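Local coordinates for protein carbohydrate kinase, FGGY (Rhodospirillum rubrum, PDB 3IFR) that probably phosphorylates D-xylulose with ATP, as expected of a xylulose kinase of the FGGY carbohydrate kinase family, at residues 54-59 with 168-173; 163-168 with 175-180; 325-330 with 374-379. All blocks are in the same frame, centred on the assembly; numbering follows the deposited sequence.

Contact 1 of 3, residues 54-59 with 168-173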
loop_
_atom_site.group_PDB
_atom_site.type_symbol
_atom_site.label_atom_id
_atom_site.label_comp_id
_atom_site.label_asym_id
_atom_site.label_seq_id
_atom_site.Cartn_x
_atom_site.Cartn_y
_atom_site.Cartn_z
ATOM N N GLN A 54 -1.580 17.043 13.884
ATOM C CA GLN A 54 -0.212 16.540 13.962
ATOM C C GLN A 54 0.418 16.278 12.551
ATOM O O GLN A 54 1.617 16.573 12.326
ATOM C CB GLN A 54 -0.157 15.313 14.851
ATOM C CG GLN A 54 1.238 14.972 15.370
ATOM C CD GLN A 54 1.272 13.573 15.915
ATOM O OE1 GLN A 54 0.529 12.711 15.447
ATOM N NE2 GLN A 54 2.090 13.339 16.932
ATOM N N TRP A 55 -0.372 15.749 11.609
ATOM C CA TRP A 55 0.142 15.627 10.244
ATOM C C TRP A 55 0.678 17.009 9.815
ATOM O O TRP A 55 1.805 17.135 9.336
ATOM C CB TRP A 55 -0.892 15.132 9.223
ATOM C CG TRP A 55 -1.569 13.818 9.507
ATOM C CD1 TRP A 55 -1.073 12.751 10.211
ATOM C CD2 TRP A 55 -2.880 13.423 9.053
ATOM N NE1 TRP A 55 -2.017 11.742 10.263
ATOM C CE2 TRP A 55 -3.117 12.130 9.539
ATOM C CE3 TRP A 55 -3.869 14.059 8.285
ATOM C CZ2 TRP A 55 -4.302 11.449 9.275
ATOM C CZ3 TRP A 55 -5.031 13.393 8.029
ATOM C CH2 TRP A 55 -5.245 12.095 8.515
ATOM N N TRP A 56 -0.123 18.040 10.018
ATOM C CA TRP A 56 0.186 19.371 9.492
ATOM C C TRP A 56 1.380 19.956 10.193
ATOM O O TRP A 56 2.250 20.561 9.579
ATOM C CB TRP A 56 -1.016 20.307 9.651
ATOM C CG TRP A 56 -0.723 21.689 9.210
ATOM C CD1 TRP A 56 -0.785 22.809 9.977
ATOM C CD2 TRP A 56 -0.244 22.116 7.919
ATOM N NE1 TRP A 56 -0.427 23.910 9.240
ATOM C CE2 TRP A 56 -0.083 23.519 7.976
ATOM C CE3 TRP A 56 0.052 21.454 6.717
ATOM C CZ2 TRP A 56 0.338 24.286 6.877
ATOM C CZ3 TRP A 56 0.476 22.227 5.615
ATOM C CH2 TRP A 56 0.607 23.635 5.712
ATOM N N ASP A 57 1.420 19.771 11.505
ATOM C CA ASP A 57 2.585 20.177 12.267
ATOM C C ASP A 57 3.824 19.409 11.896
ATOM O O ASP A 57 4.881 19.999 11.725
ATOM C CB ASP A 57 2.337 20.058 13.752
ATOM C CG ASP A 57 2.672 21.323 14.440
ATOM O OD1 ASP A 57 3.698 21.332 15.158
ATOM O OD2 ASP A 57 1.927 22.316 14.173
ATOM N N ASN A 58 3.704 18.084 11.812
ATOM C CA ASN A 58 4.782 17.258 11.239
ATOM C C ASN A 58 5.203 17.804 9.868
ATOM O O ASN A 58 6.386 18.060 9.639
ATOM C CB ASN A 58 4.364 15.797 11.106
ATOM C CG ASN A 58 4.499 14.983 12.405
ATOM O OD1 ASN A 58 4.301 13.763 12.378
ATOM N ND2 ASN A 58 4.821 15.624 13.515
ATOM N N ALA A 59 4.241 18.068 8.979
ATOM C CA ALA A 59 4.617 18.507 7.617
ATOM C C ALA A 59 5.381 19.846 7.594
ATOM O O ALA A 59 6.343 19.988 6.881
ATOM C CB ALA A 59 3.395 18.568 6.690
ATOM N N ASN A 168 -2.796 18.818 1.307
ATOM C CA ASN A 168 -2.914 19.632 0.079
ATOM C C ASN A 168 -3.865 20.864 0.175
ATOM O O ASN A 168 -3.549 21.972 -0.310
ATOM C CB ASN A 168 -3.344 18.761 -1.092
ATOM C CG ASN A 168 -2.213 17.957 -1.668
ATOM O OD1 ASN A 168 -1.043 18.402 -1.676
ATOM N ND2 ASN A 168 -2.548 16.751 -2.198
HETATM N N MSE A 169 -5.032 20.677 0.780
HETATM C CA MSE A 169 -5.921 21.831 1.006
HETATM C C MSE A 169 -5.207 22.911 1.815
HETATM O O MSE A 169 -5.152 24.042 1.386
HETATM C CB MSE A 169 -7.219 21.432 1.700
HETATM C CG MSE A 169 -7.878 20.299 0.998
HETATM SE SE MSE A 169 -9.570 19.779 1.858
HETATM C CE MSE A 169 -10.214 18.330 0.613
ATOM N N LEU A 170 -4.623 22.543 2.955
ATOM C CA LEU A 170 -3.848 23.477 3.742
ATOM C C LEU A 170 -2.726 24.177 2.941
ATOM O O LEU A 170 -2.358 25.299 3.277
ATOM C CB LEU A 170 -3.249 22.749 4.953
ATOM C CG LEU A 170 -4.061 22.852 6.248
ATOM C CD1 LEU A 170 -5.525 22.906 5.949
ATOM C CD2 LEU A 170 -3.754 21.709 7.236
ATOM N N LEU A 171 -2.157 23.502 1.926
ATOM C CA LEU A 171 -1.045 24.065 1.112
ATOM C C LEU A 171 -1.478 25.067 0.035
ATOM O O LEU A 171 -0.800 26.075 -0.195
ATOM C CB LEU A 171 -0.223 22.969 0.402
ATOM C CG LEU A 171 0.543 22.033 1.302
ATOM C CD1 LEU A 171 1.100 20.834 0.564
ATOM C CD2 LEU A 171 1.647 22.811 1.999
ATOM N N THR A 172 -2.607 24.776 -0.602
ATOM C CA THR A 172 -3.009 25.438 -1.848
ATOM C C THR A 172 -4.331 26.198 -1.725
ATOM O O THR A 172 -4.638 27.035 -2.549
ATOM C CB THR A 172 -3.198 24.380 -2.961
ATOM O OG1 THR A 172 -4.240 23.470 -2.575
ATOM C CG2 THR A 172 -1.918 23.577 -3.137
ATOM N N GLY A 173 -5.121 25.883 -0.710
ATOM C CA GLY A 173 -6.471 26.383 -0.620
ATOM C C GLY A 173 -7.403 25.779 -1.657
ATOM O O GLY A 173 -8.543 26.193 -1.804
#

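Contact 2 of 3, residues 163-168 with 175-180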
loop_
_atom_site.group_PDB
_atom_site.type_symbol
_atom_site.label_atom_id
_atom_site.label_comp_id
_atom_site.label_asym_id
_atom_site.label_seq_id
_atom_site.Cartn_x
_atom_site.Cartn_y
_atom_site.Cartn_z
ATOM N N SER A 163 -6.064 11.792 4.152
ATOM C CA SER A 163 -5.030 12.466 4.917
ATOM C C SER A 163 -4.255 13.422 4.044
ATOM O O SER A 163 -4.201 14.596 4.330
ATOM C CB SER A 163 -4.062 11.463 5.509
ATOM O OG SER A 163 -3.568 10.654 4.458
ATOM N N TYR A 164 -3.662 12.921 2.974
ATOM C CA TYR A 164 -2.869 13.782 2.103
ATOM C C TYR A 164 -3.786 14.800 1.369
ATOM O O TYR A 164 -3.350 15.928 1.053
ATOM C CB TYR A 164 -1.878 12.962 1.181
ATOM C CG TYR A 164 -2.528 11.913 0.265
ATOM C CD1 TYR A 164 -3.134 12.286 -0.962
ATOM C CD2 TYR A 164 -2.577 10.572 0.634
ATOM C CE1 TYR A 164 -3.767 11.326 -1.784
ATOM C CE2 TYR A 164 -3.174 9.620 -0.164
ATOM C CZ TYR A 164 -3.774 9.990 -1.370
ATOM O OH TYR A 164 -4.377 9.024 -2.153
ATOM N N ASP A 165 -5.060 14.451 1.132
ATOM C CA ASP A 165 -5.963 15.480 0.563
ATOM C C ASP A 165 -6.065 16.689 1.518
ATOM O O ASP A 165 -6.090 17.866 1.118
ATOM C CB ASP A 165 -7.371 14.943 0.350
ATOM C CG ASP A 165 -7.419 13.706 -0.534
ATOM O OD1 ASP A 165 -6.775 13.691 -1.605
ATOM O OD2 ASP A 165 -8.170 12.754 -0.172
ATOM N N TYR A 166 -6.123 16.395 2.817
ATOM C CA TYR A 166 -6.268 17.467 3.758
ATOM C C TYR A 166 -5.031 18.390 3.762
ATOM O O TYR A 166 -5.149 19.609 3.720
ATOM C CB TYR A 166 -6.585 16.900 5.142
ATOM C CG TYR A 166 -6.591 17.939 6.217
ATOM C CD1 TYR A 166 -7.529 18.956 6.195
ATOM C CD2 TYR A 166 -5.650 17.918 7.235
ATOM C CE1 TYR A 166 -7.539 19.925 7.185
ATOM C CE2 TYR A 166 -5.637 18.869 8.224
ATOM C CZ TYR A 166 -6.600 19.863 8.213
ATOM O OH TYR A 166 -6.638 20.832 9.185
ATOM N N ILE A 167 -3.847 17.799 3.773
ATOM C CA ILE A 167 -2.615 18.553 3.740
ATOM C C ILE A 167 -2.567 19.410 2.488
ATOM O O ILE A 167 -2.341 20.613 2.582
ATOM C CB ILE A 167 -1.412 17.581 3.817
ATOM C CG1 ILE A 167 -1.520 16.741 5.099
ATOM C CG2 ILE A 167 -0.081 18.339 3.762
ATOM C CD1 ILE A 167 -1.386 17.586 6.397
ATOM N N ASN A 168 -2.796 18.818 1.307
ATOM C CA ASN A 168 -2.914 19.632 0.079
ATOM C C ASN A 168 -3.865 20.864 0.175
ATOM O O ASN A 168 -3.549 21.972 -0.310
ATOM C CB ASN A 168 -3.344 18.761 -1.092
ATOM C CG ASN A 168 -2.213 17.957 -1.668
ATOM O OD1 ASN A 168 -1.043 18.402 -1.676
ATOM N ND2 ASN A 168 -2.548 16.751 -2.198
ATOM N N ARG A 175 -9.825 22.717 -3.140
ATOM C CA ARG A 175 -10.620 21.695 -2.491
ATOM C C ARG A 175 -10.831 20.507 -3.427
ATOM O O ARG A 175 -11.720 20.541 -4.251
ATOM C CB ARG A 175 -11.953 22.287 -2.070
ATOM C CG ARG A 175 -12.699 21.521 -0.990
ATOM C CD ARG A 175 -14.147 22.042 -0.912
ATOM N NE ARG A 175 -15.013 21.178 -0.134
ATOM C CZ ARG A 175 -15.983 20.457 -0.658
ATOM N NH1 ARG A 175 -16.196 20.503 -1.958
ATOM N NH2 ARG A 175 -16.738 19.706 0.108
ATOM N N VAL A 176 -9.991 19.473 -3.328
ATOM C CA VAL A 176 -10.148 18.284 -4.163
ATOM C C VAL A 176 -9.761 17.043 -3.393
ATOM O O VAL A 176 -9.156 17.138 -2.337
ATOM C CB VAL A 176 -9.298 18.338 -5.467
ATOM C CG1 VAL A 176 -9.613 19.611 -6.298
ATOM C CG2 VAL A 176 -7.782 18.151 -5.175
ATOM N N VAL A 177 -10.104 15.870 -3.915
ATOM C CA VAL A 177 -9.468 14.650 -3.444
ATOM C C VAL A 177 -8.822 13.853 -4.589
ATOM O O VAL A 177 -9.262 13.934 -5.733
ATOM C CB VAL A 177 -10.457 13.765 -2.679
ATOM C CG1 VAL A 177 -10.832 14.453 -1.412
ATOM C CG2 VAL A 177 -11.676 13.466 -3.529
ATOM N N ASP A 178 -7.762 13.107 -4.275
ATOM C CA ASP A 178 -7.178 12.128 -5.182
ATOM C C ASP A 178 -8.301 11.202 -5.692
ATOM O O ASP A 178 -9.152 10.723 -4.885
ATOM C CB ASP A 178 -6.150 11.317 -4.389
ATOM C CG ASP A 178 -5.324 10.370 -5.234
ATOM O OD1 ASP A 178 -5.503 10.292 -6.466
ATOM O OD2 ASP A 178 -4.471 9.677 -4.624
ATOM N N ARG A 179 -8.322 10.992 -7.011
ATOM C CA ARG A 179 -9.098 9.921 -7.626
ATOM C C ARG A 179 -8.980 8.649 -6.788
ATOM O O ARG A 179 -9.932 7.914 -6.607
ATOM C CB ARG A 179 -8.531 9.577 -9.036
ATOM C CG ARG A 179 -8.819 10.578 -10.187
ATOM C CD ARG A 179 -8.424 9.997 -11.605
ATOM N NE ARG A 179 -7.007 9.564 -11.668
ATOM C CZ ARG A 179 -6.384 9.079 -12.751
ATOM N NH1 ARG A 179 -5.111 8.734 -12.679
ATOM N NH2 ARG A 179 -7.011 8.963 -13.910
ATOM N N ASN A 180 -7.772 8.343 -6.334
ATOM C CA ASN A 180 -7.568 7.049 -5.714
ATOM C C ASN A 180 -8.187 6.974 -4.305
ATOM O O ASN A 180 -8.662 5.924 -3.878
ATOM C CB ASN A 180 -6.075 6.721 -5.692
ATOM C CG ASN A 180 -5.615 5.933 -6.933
ATOM O OD1 ASN A 180 -6.321 5.033 -7.427
ATOM N ND2 ASN A 180 -4.413 6.251 -7.411
#

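Contact 3 of 3, residues 325-330 with 374-379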
loop_
_atom_site.group_PDB
_atom_site.type_symbol
_atom_site.label_atom_id
_atom_site.label_comp_id
_atom_site.label_asym_id
_atom_site.label_seq_id
_atom_site.Cartn_x
_atom_site.Cartn_y
_atom_site.Cartn_z
ATOM N N ALA A 325 18.695 -15.088 10.369
ATOM C CA ALA A 325 19.903 -15.562 9.721
ATOM C C ALA A 325 20.114 -17.052 10.054
ATOM O O ALA A 325 20.391 -17.885 9.175
ATOM C CB ALA A 325 21.100 -14.732 10.140
ATOM N N GLN A 326 19.970 -17.394 11.328
ATOM C CA GLN A 326 20.278 -18.760 11.750
ATOM C C GLN A 326 19.343 -19.785 11.119
ATOM O O GLN A 326 19.806 -20.790 10.575
ATOM C CB GLN A 326 20.285 -18.876 13.276
ATOM C CG GLN A 326 21.506 -18.212 13.937
ATOM C CD GLN A 326 21.621 -18.588 15.409
ATOM O OE1 GLN A 326 21.154 -19.660 15.814
ATOM N NE2 GLN A 326 22.225 -17.700 16.225
ATOM N N LEU A 327 18.036 -19.508 11.167
ATOM C CA LEU A 327 17.023 -20.333 10.479
ATOM C C LEU A 327 17.132 -20.370 8.961
ATOM O O LEU A 327 16.820 -21.401 8.350
ATOM C CB LEU A 327 15.618 -19.927 10.874
ATOM C CG LEU A 327 15.429 -20.143 12.366
ATOM C CD1 LEU A 327 14.275 -19.291 12.889
ATOM C CD2 LEU A 327 15.260 -21.664 12.634
ATOM N N ASP A 328 17.587 -19.269 8.361
ATOM C CA ASP A 328 17.757 -19.212 6.910
ATOM C C ASP A 328 18.794 -20.229 6.539
ATOM O O ASP A 328 18.611 -21.018 5.598
ATOM C CB ASP A 328 18.189 -17.818 6.447
ATOM C CG ASP A 328 16.995 -16.911 6.103
ATOM O OD1 ASP A 328 15.849 -17.337 6.362
ATOM O OD2 ASP A 328 17.205 -15.779 5.580
ATOM N N ALA A 329 19.875 -20.237 7.316
ATOM C CA ALA A 329 20.968 -21.178 7.106
ATOM C C ALA A 329 20.492 -22.618 7.225
ATOM O O ALA A 329 20.887 -23.479 6.445
ATOM C CB ALA A 329 22.107 -20.913 8.107
ATOM N N LEU A 330 19.662 -22.899 8.224
ATOM C CA LEU A 330 19.202 -24.273 8.382
ATOM C C LEU A 330 18.381 -24.648 7.164
ATOM O O LEU A 330 18.578 -25.718 6.613
ATOM C CB LEU A 330 18.365 -24.435 9.644
ATOM C CG LEU A 330 19.002 -24.909 10.954
ATOM C CD1 LEU A 330 20.355 -25.602 10.770
ATOM C CD2 LEU A 330 19.139 -23.763 11.861
ATOM N N HIS A 374 13.279 -27.480 8.233
ATOM C CA HIS A 374 12.108 -27.844 7.459
ATOM C C HIS A 374 10.935 -26.942 7.801
ATOM O O HIS A 374 10.213 -26.501 6.905
ATOM C CB HIS A 374 11.685 -29.266 7.771
ATOM C CG HIS A 374 12.579 -30.309 7.203
ATOM N ND1 HIS A 374 13.741 -30.703 7.834
ATOM C CD2 HIS A 374 12.459 -31.075 6.102
ATOM C CE1 HIS A 374 14.308 -31.662 7.122
ATOM N NE2 HIS A 374 13.558 -31.910 6.070
ATOM N N LEU A 375 10.721 -26.681 9.089
ATOM C CA LEU A 375 9.597 -25.836 9.476
ATOM C C LEU A 375 9.742 -24.432 8.907
ATOM O O LEU A 375 8.793 -23.876 8.344
ATOM C CB LEU A 375 9.400 -25.756 11.009
ATOM C CG LEU A 375 8.615 -26.852 11.754
ATOM C CD1 LEU A 375 7.728 -26.269 12.862
ATOM C CD2 LEU A 375 7.762 -27.610 10.829
ATOM N N TRP A 376 10.920 -23.851 9.106
ATOM C CA TRP A 376 11.228 -22.538 8.568
ATOM C C TRP A 376 11.047 -22.507 7.040
ATOM O O TRP A 376 10.438 -21.582 6.474
ATOM C CB TRP A 376 12.661 -22.172 8.918
ATOM C CG TRP A 376 13.013 -20.760 8.603
ATOM C CD1 TRP A 376 13.911 -20.341 7.685
ATOM C CD2 TRP A 376 12.480 -19.577 9.219
ATOM N NE1 TRP A 376 13.990 -18.972 7.688
ATOM C CE2 TRP A 376 13.118 -18.475 8.622
ATOM C CE3 TRP A 376 11.516 -19.340 10.209
ATOM C CZ2 TRP A 376 12.816 -17.152 8.967
ATOM C CZ3 TRP A 376 11.224 -18.030 10.559
ATOM C CH2 TRP A 376 11.881 -16.953 9.948
ATOM N N ARG A 377 11.565 -23.538 6.392
ATOM C CA ARG A 377 11.510 -23.615 4.945
ATOM C C ARG A 377 10.088 -23.681 4.439
ATOM O O ARG A 377 9.698 -22.951 3.530
ATOM C CB ARG A 377 12.280 -24.827 4.437
ATOM C CG ARG A 377 12.159 -24.964 2.924
ATOM C CD ARG A 377 13.375 -25.596 2.333
ATOM N NE ARG A 377 13.397 -25.341 0.906
ATOM C CZ ARG A 377 14.416 -24.792 0.251
ATOM N NH1 ARG A 377 15.528 -24.432 0.896
ATOM N NH2 ARG A 377 14.311 -24.610 -1.057
ATOM N N ALA A 378 9.307 -24.552 5.070
ATOM C CA ALA A 378 7.933 -24.758 4.683
ATOM C C ALA A 378 7.213 -23.428 4.762
ATOM O O ALA A 378 6.411 -23.116 3.897
ATOM C CB ALA A 378 7.271 -25.766 5.595
ATOM N N LEU A 379 7.500 -22.640 5.791
ATOM C CA LEU A 379 6.843 -21.333 5.910
ATOM C C LEU A 379 7.326 -20.421 4.800
ATOM O O LEU A 379 6.518 -19.708 4.192
ATOM C CB LEU A 379 7.075 -20.649 7.265
ATOM C CG LEU A 379 6.386 -19.268 7.261
ATOM C CD1 LEU A 379 4.928 -19.404 6.839
ATOM C CD2 LEU A 379 6.493 -18.451 8.575
#

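Contact 1 of 3, residues 54-59 with 168-173
Segments 54-59 and 168-173, on helix 52-70 and at the end of helix 163-172, come nearest at Trp-56 and Leu-170, with CA atoms 8.1 Å apart. The indole of Trp-56 lies between the two backbones. CB points toward the other helix, and CG anti to the backbone N (chi1 176°) carries the ring on in that direction. Leu-170 meets it from above one face. Its CD2 methyl sits 3.8 Å from the centroid of the five-membered ring of Trp-56, 26° off the ring normal, a CH-pi contact. The closest ring atom is Trp-56 CD2, 3.6 Å from Leu-170 CD2. Further along the indole, Leu-170 CB is 3.8 Å from Trp-56 CZ3, so the leucine follows the ring from the pyrrole part to the benzo part. Leu-171 takes the other position. Its CD2 lies in the ring plane, at the benzo edge, 3.8 Å from Trp-56 CZ3. The two neighbouring leucines thus meet one indole in different ways, one on a face and one on an edge.

Helix 163-172 rests on the central sheet of the N-terminal actin-like domain, where Leu-171 also touches Val-82 of strand 77-84, and Asn-168 and Thr-172 touch Val-239 of strand 238-244. Trp-56 also packs on Ile-167, one turn back from Leu-171. The helix ends just past the contact. Thr-172 OG1 donates to Asn-168 O at 2.8 Å from above the carbonyl plane, and the same oxygen also accepts from Thr-172 N. Gly-173 then leaves the helix with positive phi.

All the touching groups across the interface are hydrocarbon or aromatic carbon. The pairing here therefore rests on dispersion, CH-pi contact and the burial of apolar surface, and no directed polar bond joins the two segments.

Contact 2 of 3, residues 163-168 with 175-180
Two side-chain hydrogen bonds tie the start of helix 163-172 to the 175-180 segment, and both involve Asp-178. In the first, Tyr-164 OH donates to Asp-178 OD2 at 2.6 Å. The oxygen is met on its anti side, 17° out of the carboxylate plane. The carboxylate lies at the hydroxyl edge of the ring, near the ring plane, and the two planes are 57° apart. With CG between the backbone N and the carbonyl carbon (chi1 58°), the ring is swung toward Asp-178. In the second bond the backbone is the donor: Asp-178 N gives its hydrogen to Asp-165 OD1 at 2.9 Å. The bond is nearly straight, although OD1 is approached from above the carboxylate plane. Asp-165 OD2 is taken by Gly-162 N, just before the helix, so both carboxylate oxygens have an N-H partner. The two acids stay apart, with 5.5 Å between Asp-165 OD1 and Asp-178 OD2.

Asp-178 is also the N-cap of helix 179-185. Its OD1 accepts from Asn-180 N at 3.0 Å. One carboxylate therefore caps the new helix with one oxygen and holds the tyrosine with the other. The cap follows directly on the short strand 177-178, which pairs in parallel with strand 213-214 through the backbone of Val-177. Helix 163-172, strand 177-178 and helix 179-185 follow one another within the N-terminal domain of the kinase.

The remaining contacts are van der Waals. Val-177 CG1 lies against the Asp-165 carboxylate, 3.4 Å from Asp-165 OD2. Asp-178 CB lies beside the ring edge, 3.5 Å from Tyr-164 CE1.

Contact 3 of 3, residues 325-330 with 374-379
Leu-327 lays its CB over one face of the Trp-376 indole, 3.4 Å from the centroid of the five-membered ring and only 4° off its normal. This CH-pi contact belongs to a helix-helix packing in the C-terminal domain, between helix 322-332 and the long helix 372-397. The backbones come close, with the CA atoms of Leu-327 and Trp-376 6.5 Å apart. Trp-376 has CG anti to the backbone N (chi1 -171°), which carries its ring out to the other helix. Leu-327 CD1 extends the overlap to the benzo part, 3.8 Å from Trp-376 CE3. His-324 adds an edge-to-face ring contact to Trp-376, and Leu-308 and Leu-311 of helix 305-315 also touch it.

The indole N-H is satisfied by Asp-328, whose OD2 has a weak hydrogen bond with Ser-413 OG. The carboxylate plane is tilted from the ring plane. Trp-376 NE1 donates to Asp-328 OD1 at 2.8 Å with an angle of 168°, the oxygen lying almost in the ring plane. Beside this bond, Leu-327 O sits 3.2 Å from Trp-376 CD1.

How the contacts relate
From the N terminus, helix 52-70 comes first. Contact 1 closes a loop of 108 residues when helix 163-172 returns to it. Contact 2 opens on that same helix before contact 1 has closed, and closes a loop of only six residues. The two therefore cross, share Asn-168 and touch, with Trp-55 packed on Ser-163. Together they join helix 52-70, helix 163-172 and the strand-to-helix turn at 177-180 in the N-terminal domain. Contact 3 follows in series. It closes a 43-residue loop between two C-terminal-domain helices. Its centre lies about 46 Å from that of contact 1, on the opposite side of the chain's centre.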